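Local coordinates for protein peptide synthetase, module 7 (Actinoplanes teichomyceticus, PDB 4TX3) that belongs to the last module of the teicoplanin peptide synthetase and probably recruits haem-dependent cross-linking oxygenases through a condensation-like domain, at residues L272-G277 with R452-L457; A268-L273 with T312-D317; L264-L269 with A325-A330; G236-R241 with D430-L435. All blocks are in the same frame, centred on the assembly; numbering follows the deposited sequence.

Interaction 1: L272-G277 with R452-L457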
# COMPACT_ATOMS: atom_id res chain seq x y z
N LEU B 272 -7.82 -3.05 -33.85
CA LEU B 272 -9.27 -3.05 -33.94
C LEU B 272 -9.77 -1.76 -34.55
O LEU B 272 -10.67 -1.77 -35.39
CB LEU B 272 -9.91 -3.28 -32.57
CG LEU B 272 -11.43 -3.26 -32.50
CD1 LEU B 272 -12.08 -4.32 -33.40
CD2 LEU B 272 -11.88 -3.43 -31.07
N LEU B 273 -9.18 -0.64 -34.14
CA LEU B 273 -9.64 0.65 -34.63
C LEU B 273 -9.31 0.82 -36.12
O LEU B 273 -10.11 1.35 -36.88
CB LEU B 273 -9.04 1.79 -33.80
CG LEU B 273 -9.55 1.88 -32.36
CD1 LEU B 273 -8.66 2.78 -31.53
CD2 LEU B 273 -10.98 2.37 -32.32
N THR B 274 -8.14 0.35 -36.54
CA THR B 274 -7.81 0.36 -37.96
C THR B 274 -8.85 -0.46 -38.72
O THR B 274 -9.34 -0.04 -39.75
CB THR B 274 -6.39 -0.20 -38.23
OG1 THR B 274 -5.41 0.69 -37.69
CG2 THR B 274 -6.16 -0.33 -39.73
N ARG B 275 -9.19 -1.61 -38.17
CA ARG B 275 -10.20 -2.50 -38.73
C ARG B 275 -11.60 -1.87 -38.70
O ARG B 275 -12.44 -2.19 -39.52
CB ARG B 275 -10.17 -3.82 -37.96
CG ARG B 275 -10.89 -4.95 -38.62
CD ARG B 275 -10.22 -5.40 -39.91
NE ARG B 275 -10.87 -6.62 -40.39
CZ ARG B 275 -12.09 -6.67 -40.93
NH1 ARG B 275 -12.82 -5.57 -41.10
NH2 ARG B 275 -12.58 -7.83 -41.32
N TYR B 276 -11.86 -1.00 -37.74
CA TYR B 276 -13.13 -0.29 -37.67
C TYR B 276 -13.23 0.85 -38.67
O TYR B 276 -14.34 1.39 -38.90
CB TYR B 276 -13.36 0.31 -36.29
CG TYR B 276 -14.46 -0.38 -35.51
CD1 TYR B 276 -15.71 0.20 -35.38
CD2 TYR B 276 -14.24 -1.59 -34.90
CE1 TYR B 276 -16.71 -0.41 -34.66
CE2 TYR B 276 -15.24 -2.22 -34.19
CZ TYR B 276 -16.46 -1.63 -34.07
OH TYR B 276 -17.43 -2.29 -33.34
N GLY B 277 -12.08 1.24 -39.25
CA GLY B 277 -12.03 2.30 -40.23
C GLY B 277 -11.33 3.58 -39.82
O GLY B 277 -11.52 4.62 -40.46
N ARG B 452 -1.01 -13.10 -36.66
CA ARG B 452 -2.12 -12.64 -37.47
C ARG B 452 -2.01 -11.14 -37.80
O ARG B 452 -1.59 -10.34 -36.95
CB ARG B 452 -3.43 -12.95 -36.76
CG ARG B 452 -4.65 -12.52 -37.55
CD ARG B 452 -5.89 -13.28 -37.11
NE ARG B 452 -5.60 -14.70 -36.96
CZ ARG B 452 -6.55 -15.63 -36.91
NH1 ARG B 452 -7.83 -15.28 -37.00
NH2 ARG B 452 -6.21 -16.91 -36.76
N ARG B 453 -2.38 -10.78 -39.02
CA ARG B 453 -2.32 -9.38 -39.47
C ARG B 453 -3.68 -8.73 -39.37
O ARG B 453 -4.71 -9.42 -39.30
CB ARG B 453 -1.80 -9.29 -40.91
CG ARG B 453 -0.46 -9.95 -41.09
CD ARG B 453 -0.00 -9.98 -42.54
NE ARG B 453 1.28 -10.69 -42.64
CZ ARG B 453 2.47 -10.11 -42.53
NH1 ARG B 453 2.57 -8.80 -42.35
NH2 ARG B 453 3.58 -10.84 -42.62
N ILE B 454 -3.69 -7.39 -39.40
CA ILE B 454 -4.89 -6.58 -39.26
C ILE B 454 -6.03 -7.03 -40.18
O ILE B 454 -7.20 -7.13 -39.76
CB ILE B 454 -4.58 -5.09 -39.53
CG1 ILE B 454 -3.64 -4.53 -38.46
CG2 ILE B 454 -5.85 -4.28 -39.57
CD1 ILE B 454 -3.37 -3.03 -38.61
N SER B 455 -5.66 -7.30 -41.43
CA SER B 455 -6.60 -7.68 -42.48
C SER B 455 -7.21 -9.08 -42.31
O SER B 455 -8.26 -9.37 -42.89
CB SER B 455 -5.92 -7.60 -43.84
OG SER B 455 -4.88 -8.57 -43.91
N ASP B 456 -6.55 -9.94 -41.54
CA ASP B 456 -7.10 -11.26 -41.23
C ASP B 456 -7.90 -11.32 -39.93
O ASP B 456 -8.26 -12.40 -39.50
CB ASP B 456 -5.99 -12.32 -41.10
CG ASP B 456 -4.95 -12.24 -42.19
OD1 ASP B 456 -5.32 -11.93 -43.35
OD2 ASP B 456 -3.77 -12.54 -41.86
N LEU B 457 -8.13 -10.18 -39.27
CA LEU B 457 -8.89 -10.19 -38.02
C LEU B 457 -10.37 -10.43 -38.31
O LEU B 457 -10.97 -9.74 -39.14
CB LEU B 457 -8.70 -8.88 -37.25
CG LEU B 457 -7.31 -8.55 -36.70
CD1 LEU B 457 -7.32 -7.25 -35.92
CD2 LEU B 457 -6.72 -9.68 -35.86

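Interaction 2: A268-L273 with T312-D317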
# COMPACT_ATOMS: atom_id res chain seq x y z
N ALA B 268 -3.56 -4.54 -29.68
CA ALA B 268 -4.79 -5.17 -30.15
C ALA B 268 -5.90 -4.15 -30.44
O ALA B 268 -6.54 -4.21 -31.49
CB ALA B 268 -5.26 -6.19 -29.11
N LEU B 269 -6.11 -3.22 -29.51
CA LEU B 269 -7.10 -2.16 -29.69
C LEU B 269 -6.79 -1.29 -30.92
O LEU B 269 -7.70 -0.89 -31.66
CB LEU B 269 -7.18 -1.28 -28.44
CG LEU B 269 -8.09 -0.05 -28.53
CD1 LEU B 269 -9.54 -0.42 -28.73
CD2 LEU B 269 -7.93 0.84 -27.30
N ALA B 270 -5.50 -0.99 -31.13
CA ALA B 270 -5.10 -0.19 -32.29
C ALA B 270 -5.44 -0.95 -33.58
O ALA B 270 -5.88 -0.35 -34.56
CB ALA B 270 -3.60 0.17 -32.22
N MET B 271 -5.23 -2.26 -33.58
CA MET B 271 -5.58 -3.07 -34.75
C MET B 271 -7.08 -3.06 -34.95
O MET B 271 -7.57 -3.06 -36.09
CB MET B 271 -5.09 -4.51 -34.60
CG MET B 271 -3.60 -4.67 -34.74
SD MET B 271 -3.09 -6.31 -34.21
CE MET B 271 -2.94 -7.18 -35.78
N LEU B 272 -7.82 -3.05 -33.85
CA LEU B 272 -9.27 -3.05 -33.94
C LEU B 272 -9.77 -1.76 -34.55
O LEU B 272 -10.67 -1.77 -35.39
CB LEU B 272 -9.91 -3.28 -32.57
CG LEU B 272 -11.43 -3.26 -32.50
CD1 LEU B 272 -12.08 -4.32 -33.40
CD2 LEU B 272 -11.88 -3.43 -31.07
N LEU B 273 -9.18 -0.64 -34.14
CA LEU B 273 -9.64 0.65 -34.63
C LEU B 273 -9.31 0.82 -36.12
O LEU B 273 -10.11 1.35 -36.88
CB LEU B 273 -9.04 1.79 -33.80
CG LEU B 273 -9.55 1.88 -32.36
CD1 LEU B 273 -8.66 2.78 -31.53
CD2 LEU B 273 -10.98 2.37 -32.32
N THR B 312 0.61 5.58 -32.81
CA THR B 312 1.03 4.30 -33.36
C THR B 312 0.78 4.29 -34.85
O THR B 312 -0.24 4.78 -35.31
CB THR B 312 0.30 3.13 -32.66
OG1 THR B 312 0.71 3.09 -31.28
CG2 THR B 312 0.66 1.81 -33.30
N ASP B 313 1.75 3.78 -35.61
CA ASP B 313 1.63 3.68 -37.05
C ASP B 313 1.33 2.25 -37.47
O ASP B 313 2.14 1.36 -37.26
CB ASP B 313 2.91 4.18 -37.72
CG ASP B 313 2.93 3.94 -39.24
OD1 ASP B 313 1.87 3.73 -39.86
OD2 ASP B 313 4.04 3.98 -39.82
N LEU B 314 0.17 2.04 -38.10
CA LEU B 314 -0.29 0.69 -38.44
C LEU B 314 -0.29 0.38 -39.94
O LEU B 314 -1.02 -0.50 -40.39
CB LEU B 314 -1.70 0.46 -37.89
CG LEU B 314 -1.73 0.58 -36.37
CD1 LEU B 314 -2.51 1.83 -35.96
CD2 LEU B 314 -2.30 -0.66 -35.73
N SER B 315 0.53 1.09 -40.70
CA SER B 315 0.60 0.84 -42.14
C SER B 315 1.31 -0.48 -42.45
O SER B 315 2.04 -1.01 -41.60
CB SER B 315 1.30 2.00 -42.85
OG SER B 315 2.62 2.19 -42.37
N ALA B 316 1.06 -1.00 -43.65
CA ALA B 316 1.65 -2.22 -44.23
C ALA B 316 1.14 -3.52 -43.62
O ALA B 316 1.90 -4.48 -43.51
CB ALA B 316 3.16 -2.16 -44.13
N ASP B 317 -0.14 -3.55 -43.27
CA ASP B 317 -0.80 -4.74 -42.72
C ASP B 317 0.06 -5.55 -41.74
O ASP B 317 0.36 -6.72 -41.98
CB ASP B 317 -1.27 -5.64 -43.86
CG ASP B 317 -2.50 -6.44 -43.50
OD1 ASP B 317 -3.43 -5.86 -42.88
OD2 ASP B 317 -2.55 -7.64 -43.83

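Interaction 3: L264-L269 with A325-A330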
# COMPACT_ATOMS: atom_id res chain seq x y z
N LEU B 264 0.33 -4.92 -24.88
CA LEU B 264 -0.29 -5.92 -25.74
C LEU B 264 -1.71 -5.55 -26.09
O LEU B 264 -2.13 -5.67 -27.24
CB LEU B 264 -0.28 -7.30 -25.08
CG LEU B 264 1.07 -7.98 -24.87
CD1 LEU B 264 0.86 -9.40 -24.45
CD2 LEU B 264 1.89 -7.94 -26.12
N VAL B 265 -2.46 -5.11 -25.08
CA VAL B 265 -3.86 -4.73 -25.27
C VAL B 265 -3.93 -3.43 -26.07
O VAL B 265 -4.82 -3.23 -26.90
CB VAL B 265 -4.58 -4.56 -23.90
CG1 VAL B 265 -6.00 -4.06 -24.09
CG2 VAL B 265 -4.58 -5.88 -23.12
N GLN B 266 -2.96 -2.54 -25.85
CA GLN B 266 -2.92 -1.32 -26.64
C GLN B 266 -2.71 -1.65 -28.12
O GLN B 266 -3.31 -1.03 -28.99
CB GLN B 266 -1.82 -0.40 -26.14
CG GLN B 266 -1.76 0.89 -26.88
CD GLN B 266 -0.75 1.82 -26.27
OE1 GLN B 266 -0.27 1.57 -25.16
NE2 GLN B 266 -0.39 2.89 -27.00
N ALA B 267 -1.86 -2.64 -28.39
CA ALA B 267 -1.64 -3.09 -29.77
C ALA B 267 -2.94 -3.58 -30.37
O ALA B 267 -3.39 -3.10 -31.41
CB ALA B 267 -0.59 -4.17 -29.81
N ALA B 268 -3.56 -4.54 -29.68
CA ALA B 268 -4.79 -5.17 -30.15
C ALA B 268 -5.90 -4.15 -30.44
O ALA B 268 -6.54 -4.21 -31.49
CB ALA B 268 -5.26 -6.19 -29.11
N LEU B 269 -6.11 -3.22 -29.51
CA LEU B 269 -7.10 -2.16 -29.69
C LEU B 269 -6.79 -1.29 -30.92
O LEU B 269 -7.70 -0.89 -31.66
CB LEU B 269 -7.18 -1.28 -28.44
CG LEU B 269 -8.09 -0.05 -28.53
CD1 LEU B 269 -9.54 -0.42 -28.73
CD2 LEU B 269 -7.93 0.84 -27.30
N ALA B 325 5.67 -4.40 -31.10
CA ALA B 325 7.01 -3.84 -31.14
C ALA B 325 7.00 -2.34 -31.47
O ALA B 325 7.80 -1.58 -30.91
CB ALA B 325 7.87 -4.61 -32.14
N ARG B 326 6.09 -1.91 -32.36
CA ARG B 326 5.95 -0.46 -32.64
C ARG B 326 5.41 0.31 -31.43
O ARG B 326 5.86 1.43 -31.15
CB ARG B 326 5.04 -0.22 -33.84
CG ARG B 326 5.63 -0.58 -35.16
CD ARG B 326 4.66 -0.37 -36.31
NE ARG B 326 5.02 -1.21 -37.45
CZ ARG B 326 4.31 -1.31 -38.57
NH1 ARG B 326 3.19 -0.62 -38.74
NH2 ARG B 326 4.74 -2.12 -39.53
N VAL B 327 4.43 -0.28 -30.75
CA VAL B 327 3.87 0.31 -29.54
C VAL B 327 4.96 0.43 -28.48
O VAL B 327 5.16 1.49 -27.89
CB VAL B 327 2.69 -0.54 -28.98
CG1 VAL B 327 2.41 -0.23 -27.50
CG2 VAL B 327 1.45 -0.36 -29.85
N GLN B 328 5.68 -0.67 -28.28
CA GLN B 328 6.66 -0.77 -27.22
C GLN B 328 7.80 0.20 -27.47
O GLN B 328 8.31 0.83 -26.55
CB GLN B 328 7.16 -2.20 -27.10
CG GLN B 328 8.31 -2.40 -26.14
CD GLN B 328 8.74 -3.87 -26.06
OE1 GLN B 328 8.08 -4.76 -26.63
NE2 GLN B 328 9.83 -4.13 -25.33
N GLU B 329 8.20 0.33 -28.73
CA GLU B 329 9.23 1.29 -29.06
C GLU B 329 8.76 2.72 -28.79
O GLU B 329 9.46 3.49 -28.14
CB GLU B 329 9.66 1.14 -30.51
CG GLU B 329 10.68 2.16 -30.91
CD GLU B 329 11.32 1.84 -32.23
OE1 GLU B 329 10.90 2.43 -33.25
OE2 GLU B 329 12.26 1.00 -32.24
N ALA B 330 7.57 3.06 -29.27
CA ALA B 330 6.98 4.37 -29.05
C ALA B 330 6.81 4.71 -27.57
O ALA B 330 7.11 5.83 -27.15
CB ALA B 330 5.64 4.47 -29.77

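Interaction 4: G236-R241 with D430-L435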
# COMPACT_ATOMS: atom_id res chain seq x y z
N GLY B 236 -22.25 6.08 -20.72
CA GLY B 236 -22.80 4.76 -20.47
C GLY B 236 -21.66 3.78 -20.33
O GLY B 236 -20.51 4.12 -20.61
N THR B 237 -21.95 2.56 -19.89
CA THR B 237 -20.92 1.54 -19.81
C THR B 237 -21.41 0.21 -20.34
O THR B 237 -22.61 -0.00 -20.44
CB THR B 237 -20.41 1.33 -18.38
OG1 THR B 237 -21.51 0.99 -17.52
CG2 THR B 237 -19.75 2.58 -17.86
N VAL B 238 -20.47 -0.65 -20.71
CA VAL B 238 -20.73 -2.03 -21.09
C VAL B 238 -19.61 -2.88 -20.50
O VAL B 238 -18.43 -2.52 -20.58
CB VAL B 238 -20.81 -2.23 -22.63
CG1 VAL B 238 -21.94 -1.43 -23.22
CG2 VAL B 238 -19.51 -1.82 -23.31
N ALA B 239 -19.98 -4.00 -19.87
CA ALA B 239 -19.00 -4.90 -19.29
C ALA B 239 -18.28 -5.66 -20.38
O ALA B 239 -18.68 -5.63 -21.55
CB ALA B 239 -19.64 -5.86 -18.31
N LEU B 240 -17.24 -6.37 -19.99
CA LEU B 240 -16.34 -6.96 -20.94
C LEU B 240 -15.48 -7.97 -20.21
O LEU B 240 -14.95 -7.66 -19.14
CB LEU B 240 -15.51 -5.85 -21.59
CG LEU B 240 -14.25 -6.02 -22.42
CD1 LEU B 240 -13.97 -4.68 -23.05
CD2 LEU B 240 -13.07 -6.43 -21.58
N ARG B 241 -15.36 -9.18 -20.76
CA ARG B 241 -14.46 -10.17 -20.19
C ARG B 241 -13.59 -10.87 -21.23
O ARG B 241 -14.06 -11.18 -22.32
CB ARG B 241 -15.25 -11.24 -19.41
CG ARG B 241 -14.33 -12.16 -18.60
CD ARG B 241 -14.95 -13.48 -18.16
NE ARG B 241 -13.89 -14.40 -17.75
CZ ARG B 241 -13.34 -14.42 -16.53
NH1 ARG B 241 -13.77 -13.57 -15.59
NH2 ARG B 241 -12.37 -15.27 -16.25
N ASP B 430 -25.62 -0.29 -27.99
CA ASP B 430 -25.34 -1.44 -28.86
C ASP B 430 -24.07 -1.23 -29.70
O ASP B 430 -23.30 -2.17 -29.93
CB ASP B 430 -26.53 -1.77 -29.78
CG ASP B 430 -26.97 -0.60 -30.67
OD1 ASP B 430 -26.11 0.18 -31.16
OD2 ASP B 430 -28.19 -0.47 -30.90
N THR B 431 -23.85 -0.00 -30.15
CA THR B 431 -22.60 0.34 -30.80
C THR B 431 -21.41 0.04 -29.88
O THR B 431 -20.42 -0.53 -30.32
CB THR B 431 -22.57 1.82 -31.21
OG1 THR B 431 -23.76 2.13 -31.95
CG2 THR B 431 -21.36 2.12 -32.07
N ALA B 432 -21.53 0.40 -28.61
CA ALA B 432 -20.43 0.23 -27.67
C ALA B 432 -20.26 -1.23 -27.30
O ALA B 432 -19.15 -1.69 -27.02
CB ALA B 432 -20.65 1.05 -26.44
N ALA B 433 -21.37 -1.96 -27.30
CA ALA B 433 -21.36 -3.38 -26.98
C ALA B 433 -20.64 -4.20 -28.06
O ALA B 433 -19.92 -5.15 -27.76
CB ALA B 433 -22.79 -3.88 -26.79
N SER B 434 -20.84 -3.82 -29.32
CA SER B 434 -20.12 -4.40 -30.44
C SER B 434 -18.61 -4.17 -30.33
O SER B 434 -17.80 -5.09 -30.49
CB SER B 434 -20.62 -3.82 -31.76
OG SER B 434 -22.00 -4.03 -31.90
N LEU B 435 -18.25 -2.92 -30.05
CA LEU B 435 -16.86 -2.57 -29.83
C LEU B 435 -16.25 -3.40 -28.73
O LEU B 435 -15.16 -3.95 -28.92
CB LEU B 435 -16.73 -1.09 -29.47
CG LEU B 435 -16.25 -0.20 -30.61
CD1 LEU B 435 -16.33 1.25 -30.17
CD2 LEU B 435 -14.83 -0.59 -31.05

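Interaction 1: L272-G277 with R452-L457
R275 reaches from the last turns of helix 261-278 to the carbonyls of I454 and L457, while T274 and I454 meet as apolar neighbours beside it. The arginine's CD lies 3.5 Å from I454 O, which sits at the guanidinium edge, near its plane. Further out, both R275 NE (3.4 Å) and R275 NH2 (3.3 Å) point to L457 O as weak, bent hydrogen bonds, each with an N-H...O angle of 131°. One carbonyl is thus shared by two donors of the same group, and it approaches that group obliquely. The reach depends on R275 leaving the helix with CG anti to its N (chi1 -165°) and then bending at chi2 (67°). In the apolar part, T274 CG2 touches I454 CG2 and CD1, both at 4.0 Å, with the two side chains crossing at about a right angle. The threonine hydroxyl is engaged with G279 O. Replacing R275 with a leucine would probably leave L457 O without these two donors and the loop less firmly tied to the helix end.

I454 lies in a short 3-10 turn, and I454 O, which R275 CD approaches, also accepts from L457 N. Just beyond R275 in the chain, G277 at positive phi is the C' residue of a Schellman motif that ends the helix. I454 and L457 both pack on M271 one turn back, T274 rests on L282 of strand 281-288, and L272 and Y276 lean on helix 429-448, from whose end the 452-457 loop descends.

Interaction 2: A268-L273 with T312-D317
L314 lays a single methyl, CD2, against the helix at A270 and M271. That methyl is 3.8 Å from A270 CB and equally far from A270 O, so it sits over the junction between a small side chain and its own peptide group. M271 adds a looser apolar touch, its CG 4.3 Å from L314 CD2. The CB of L314 points toward the helix, and with CG anti to the carbonyl carbon (chi1 -61°) CD2 comes to rest on it. The nearest CA pair of the two segments is M271 and L314, 7.5 Å apart.

L314 follows directly on strand 306-313, which pairs antiparallel with strand 281-288; backbone bonds from T312 to L282 and from L314 to T280 extend that pairing to the point where the chain turns away. The polar interactions belong to this turn. D313 OD1 accepts from S315 N at 3.1 Å (N-H...O angle 159°), which makes an Asx turn, and from S315 OG at 3.0 Å. Both donors come from the same face of the carboxylate: the amide stands well above its plane, whereas the hydroxyl lies nearer to it, on the syn side. The carbonyls of D313 and S315 in turn receive R326 NH1 from helix 320-334.

Interaction 3: L264-L269 with A325-A330
Q266 and V327 each leave their helix with a branch anti to the backbone N. In Q266 it is CG (chi1 -178°), and with the rest of the chain extended the carboxamide is carried well out from helix 261-278. In V327 it is CG1 (chi1 161°), while CG2 lies beside the backbone N and faces a different residue. The two methyls therefore divide the work. V327 CG1 packs on the glutamine amide, 4.0 Å from Q266 CD and the same distance from Q266 OE1, the two side chains crossing obliquely. V327 CG2 turns to A267, 4.1 Å from its CA and 4.3 Å from its CB.

Because A267 offers no more than a methyl, the valine can come down almost onto the helix backbone, and the CA atoms of A267 and V327 are 6.5 Å apart. F320, V323 and V324 of helix 320-334 also pack around A267, making this alanine a shallow seat for one face of that helix. Q266 further touches V310 and L365, so its side chain also meets strands 306-313 and 363-369.

Non-directional van der Waals packing dominates: methyl against methyl, against CA, and against the carbonyl side of the Q266 amide, with which V327 forms no hydrogen bond. Such a contact has little directional demand and depends on closeness of fit between the two helices.

Interaction 4: G236-R241 with D430-L435
V238 projects from strand 235-242 towards A432 and A433, near the start of helix 429-448. Its CB aims at the helix but stays back from it, leaving the two methyls to make the contact. CG1, anti to the carbonyl carbon (chi1 -62°), settles on the backbone between two alanines. It lies 4.3 Å from A432 CB, with A433 N at 4.2 Å. CG2, placed between the backbone N and the carbonyl carbon, approaches A432 O to 3.7 Å. The valine accordingly meets as much main chain as side chain, and small residues on the helix let the CA atoms of V238 and A433 come within 6.1 Å.

Within this first turn D430 O takes two donors, S434 N and S434 OG, each at 3.0 Å and from opposite faces of the carbonyl plane, so the serine hydroxyl is folded back onto its own helix.

Strand 235-242 is one of the two outermost strands of a four-stranded mixed sheet and pairs antiparallel with strand 413-423, where L420 abuts both V238 and L435. A436, one turn further along the helix, touches V238 and L240, while L435 passes on to L272 and Y276, so that helix 429-448 lies between strands 235-242 and 413-423 and helix 261-278.

In the fold
Interactions 1, 2 and 3 follow one another along helix 261-278, from its end back towards its start: the centres of 1 and 2 are about 7 Å apart, those of 2 and 3 about 9 Å. Interactions 1 and 2 also join directly, S455 and R453 bonding to D317. Strand 306-313 and helix 320-334, used by 2 and 3, are consecutive in the chain. The centre of interaction 4 is about 19 Å from that of interaction 1, the two touching where Y276 and L272 meet segment 430-435, and its chain loop encloses 2 and 3. Helix 261-278 thus gathers the 452-457 loop, strand 306-313 and helix 320-334, and touches helix 429-448, within the condensation-type fold.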